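Synaptic vesicle glycoprotein 2C (Homo sapiens, PDB 5JLV) is a synaptic vesicle membrane glycoprotein whose luminal domain serves as a protein receptor for botulinum neurotoxin A. Local coordinates at residues Arg51-Lys56 with Ser69-Asp74. Sequence-based numbering, arbitrary orientation.
Sequences RFIGVK and SCTFED
Phe-52 and Phe-72 stack as an offset pair, with planes only 5° from parallel and ring centroids 4.4 Å apart. Each ring presents the rim of one face to the other, and the closest atoms are Phe-52 CD1 and Phe-72 CE2 at 3.5 Å. Paired on parallel strands, the two residues leave the same face of the sheet, and nearly equal chi1 values (-54° and -69°), each placing CG beside the backbone N and anti to the carbonyl carbon, start the rings off alike. Beneath them the backbones of 51-53 and 71-73 run parallel in exact register. Phe-52 N donates to Thr-71 O at 2.8 Å, Phe-52 O accepts from Glu-73 N, and Gly-54 N closes the series on Glu-73 O at 2.7 Å. Such stacking of equivalent residues on successive turns is general in beta-helices; here the helix is the right-handed quadrilateral pentapeptide-repeat type, and the phenylalanines form a column in its interior: Phe-92 continues it beyond Phe-72, while Phe-31 meets Phe-52 edge-to-face. The opposite face of the strands carries Arg-51, Thr-71, Ile-53 and Glu-73. There Ile-53 CD1 packs on Glu-73 CB at 3.9 Å and also lies over one face of the Arg-51 guanidinium, whose NH1 reaches Thr-71 CB at 4.1 Å. At the corner, Gly-54 CA approaches Asp-74 O at 3.1 Å in a CA-H...O contact, while Asp-74 OD1 is hydrogen-bonded by Asn-94 ND2 from the next turn.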
loop_
_atom_site.group_PDB
_atom_site.type_symbol
_atom_site.label_atom_id
_atom_site.label_comp_id
_atom_site.label_asym_id
_atom_site.label_seq_id
_atom_site.Cartn_x
_atom_site.Cartn_y
_atom_site.Cartn_z
ATOM N N ARG C 51 -11.548 1.328 -27.164
ATOM C CA ARG C 51 -12.537 2.067 -26.411
ATOM C C ARG C 51 -13.936 1.789 -26.948
ATOM O O ARG C 51 -14.279 2.167 -28.071
ATOM C CB ARG C 51 -12.210 3.561 -26.427
ATOM C CG ARG C 51 -10.942 3.887 -25.645
ATOM C CD ARG C 51 -10.401 5.275 -25.937
ATOM N NE ARG C 51 -11.387 6.330 -25.708
ATOM C CZ ARG C 51 -11.884 6.665 -24.517
ATOM N NH1 ARG C 51 -11.508 6.016 -23.417
ATOM N NH2 ARG C 51 -12.767 7.654 -24.430
ATOM N N PHE C 52 -14.715 1.077 -26.148
ATOM C CA PHE C 52 -16.107 0.825 -26.434
ATOM C C PHE C 52 -16.922 1.781 -25.573
ATOM O O PHE C 52 -17.105 1.549 -24.366
ATOM C CB PHE C 52 -16.440 -0.637 -26.112
ATOM C CG PHE C 52 -15.529 -1.639 -26.800
ATOM C CD1 PHE C 52 -14.289 -1.980 -26.251
ATOM C CD2 PHE C 52 -15.910 -2.237 -27.994
ATOM C CE1 PHE C 52 -13.456 -2.901 -26.880
ATOM C CE2 PHE C 52 -15.082 -3.157 -28.625
ATOM C CZ PHE C 52 -13.857 -3.491 -28.062
ATOM N N ILE C 53 -17.367 2.881 -26.188
ATOM C CA ILE C 53 -17.987 4.003 -25.473
ATOM C C ILE C 53 -19.441 4.186 -25.912
ATOM O O ILE C 53 -19.706 4.588 -27.048
ATOM C CB ILE C 53 -17.233 5.344 -25.731
ATOM C CG1 ILE C 53 -15.703 5.176 -25.645
ATOM C CG2 ILE C 53 -17.745 6.444 -24.807
ATOM C CD1 ILE C 53 -15.146 5.011 -24.240
ATOM N N GLY C 54 -20.380 3.896 -25.011
ATOM C CA GLY C 54 -21.813 4.050 -25.313
ATOM C C GLY C 54 -22.338 3.025 -26.301
ATOM O O GLY C 54 -23.335 3.257 -26.975
ATOM N N VAL C 55 -21.664 1.886 -26.378
ATOM C CA VAL C 55 -22.004 0.847 -27.326
ATOM C C VAL C 55 -23.164 -0.002 -26.808
ATOM O O VAL C 55 -23.233 -0.317 -25.616
ATOM C CB VAL C 55 -20.779 -0.052 -27.601
ATOM C CG1 VAL C 55 -21.138 -1.232 -28.495
ATOM C CG2 VAL C 55 -19.653 0.766 -28.214
ATOM N N LYS C 56 -24.080 -0.351 -27.704
ATOM C CA LYS C 56 -25.042 -1.413 -27.432
ATOM C C LYS C 56 -24.630 -2.692 -28.164
ATOM O O LYS C 56 -24.580 -2.724 -29.397
ATOM C CB LYS C 56 -26.462 -0.988 -27.826
ATOM C CG LYS C 56 -26.996 0.193 -27.025
ATOM C CD LYS C 56 -28.475 0.445 -27.286
ATOM C CE LYS C 56 -28.686 1.229 -28.565
ATOM N NZ LYS C 56 -30.087 1.717 -28.676
ATOM N N SER C 69 -5.682 -3.249 -22.000
ATOM C CA SER C 69 -5.826 -1.798 -21.769
ATOM C C SER C 69 -7.027 -1.226 -22.496
ATOM O O SER C 69 -6.958 -0.130 -23.044
ATOM C CB SER C 69 -4.558 -1.035 -22.182
ATOM O OG SER C 69 -3.441 -1.565 -21.524
ATOM N N CYS C 70 -8.118 -1.986 -22.522
ATOM C CA CYS C 70 -9.336 -1.512 -23.137
ATOM C C CYS C 70 -10.175 -0.779 -22.112
ATOM O O CYS C 70 -9.922 -0.884 -20.902
ATOM C CB CYS C 70 -10.098 -2.661 -23.779
ATOM S SG CYS C 70 -9.248 -3.327 -25.239
ATOM N N THR C 71 -11.120 0.019 -22.605
ATOM C CA THR C 71 -12.115 0.693 -21.777
ATOM C C THR C 71 -13.495 0.369 -22.332
ATOM O O THR C 71 -13.763 0.592 -23.522
ATOM C CB THR C 71 -11.918 2.226 -21.789
ATOM O OG1 THR C 71 -10.618 2.554 -21.292
ATOM C CG2 THR C 71 -12.975 2.930 -20.933
ATOM N N PHE C 72 -14.349 -0.195 -21.484
ATOM C CA PHE C 72 -15.771 -0.340 -21.780
ATOM C C PHE C 72 -16.508 0.672 -20.921
ATOM O O PHE C 72 -16.421 0.626 -19.687
ATOM C CB PHE C 72 -16.256 -1.756 -21.460
ATOM C CG PHE C 72 -15.712 -2.824 -22.387
ATOM C CD1 PHE C 72 -14.440 -3.382 -22.175
ATOM C CD2 PHE C 72 -16.472 -3.293 -23.454
ATOM C CE1 PHE C 72 -13.949 -4.377 -23.020
ATOM C CE2 PHE C 72 -15.980 -4.290 -24.301
ATOM C CZ PHE C 72 -14.721 -4.828 -24.085
ATOM N N GLU C 73 -17.202 1.611 -21.565
ATOM C CA GLU C 73 -17.804 2.730 -20.847
ATOM C C GLU C 73 -19.218 3.031 -21.323
ATOM O O GLU C 73 -19.446 3.249 -22.519
ATOM C CB GLU C 73 -16.930 3.971 -20.987
ATOM C CG GLU C 73 -17.419 5.169 -20.216
ATOM C CD GLU C 73 -16.416 6.297 -20.240
ATOM O OE1 GLU C 73 -16.587 7.222 -21.059
ATOM O OE2 GLU C 73 -15.445 6.245 -19.457
ATOM N N ASP C 74 -20.160 3.045 -20.376
ATOM C CA ASP C 74 -21.585 3.279 -20.665
ATOM C C ASP C 74 -22.109 2.330 -21.740
ATOM O O ASP C 74 -22.750 2.762 -22.700
ATOM C CB ASP C 74 -21.847 4.745 -21.062
ATOM C CG ASP C 74 -21.716 5.706 -19.887
ATOM O OD1 ASP C 74 -22.080 5.321 -18.754
ATOM O OD2 ASP C 74 -21.262 6.854 -20.099
#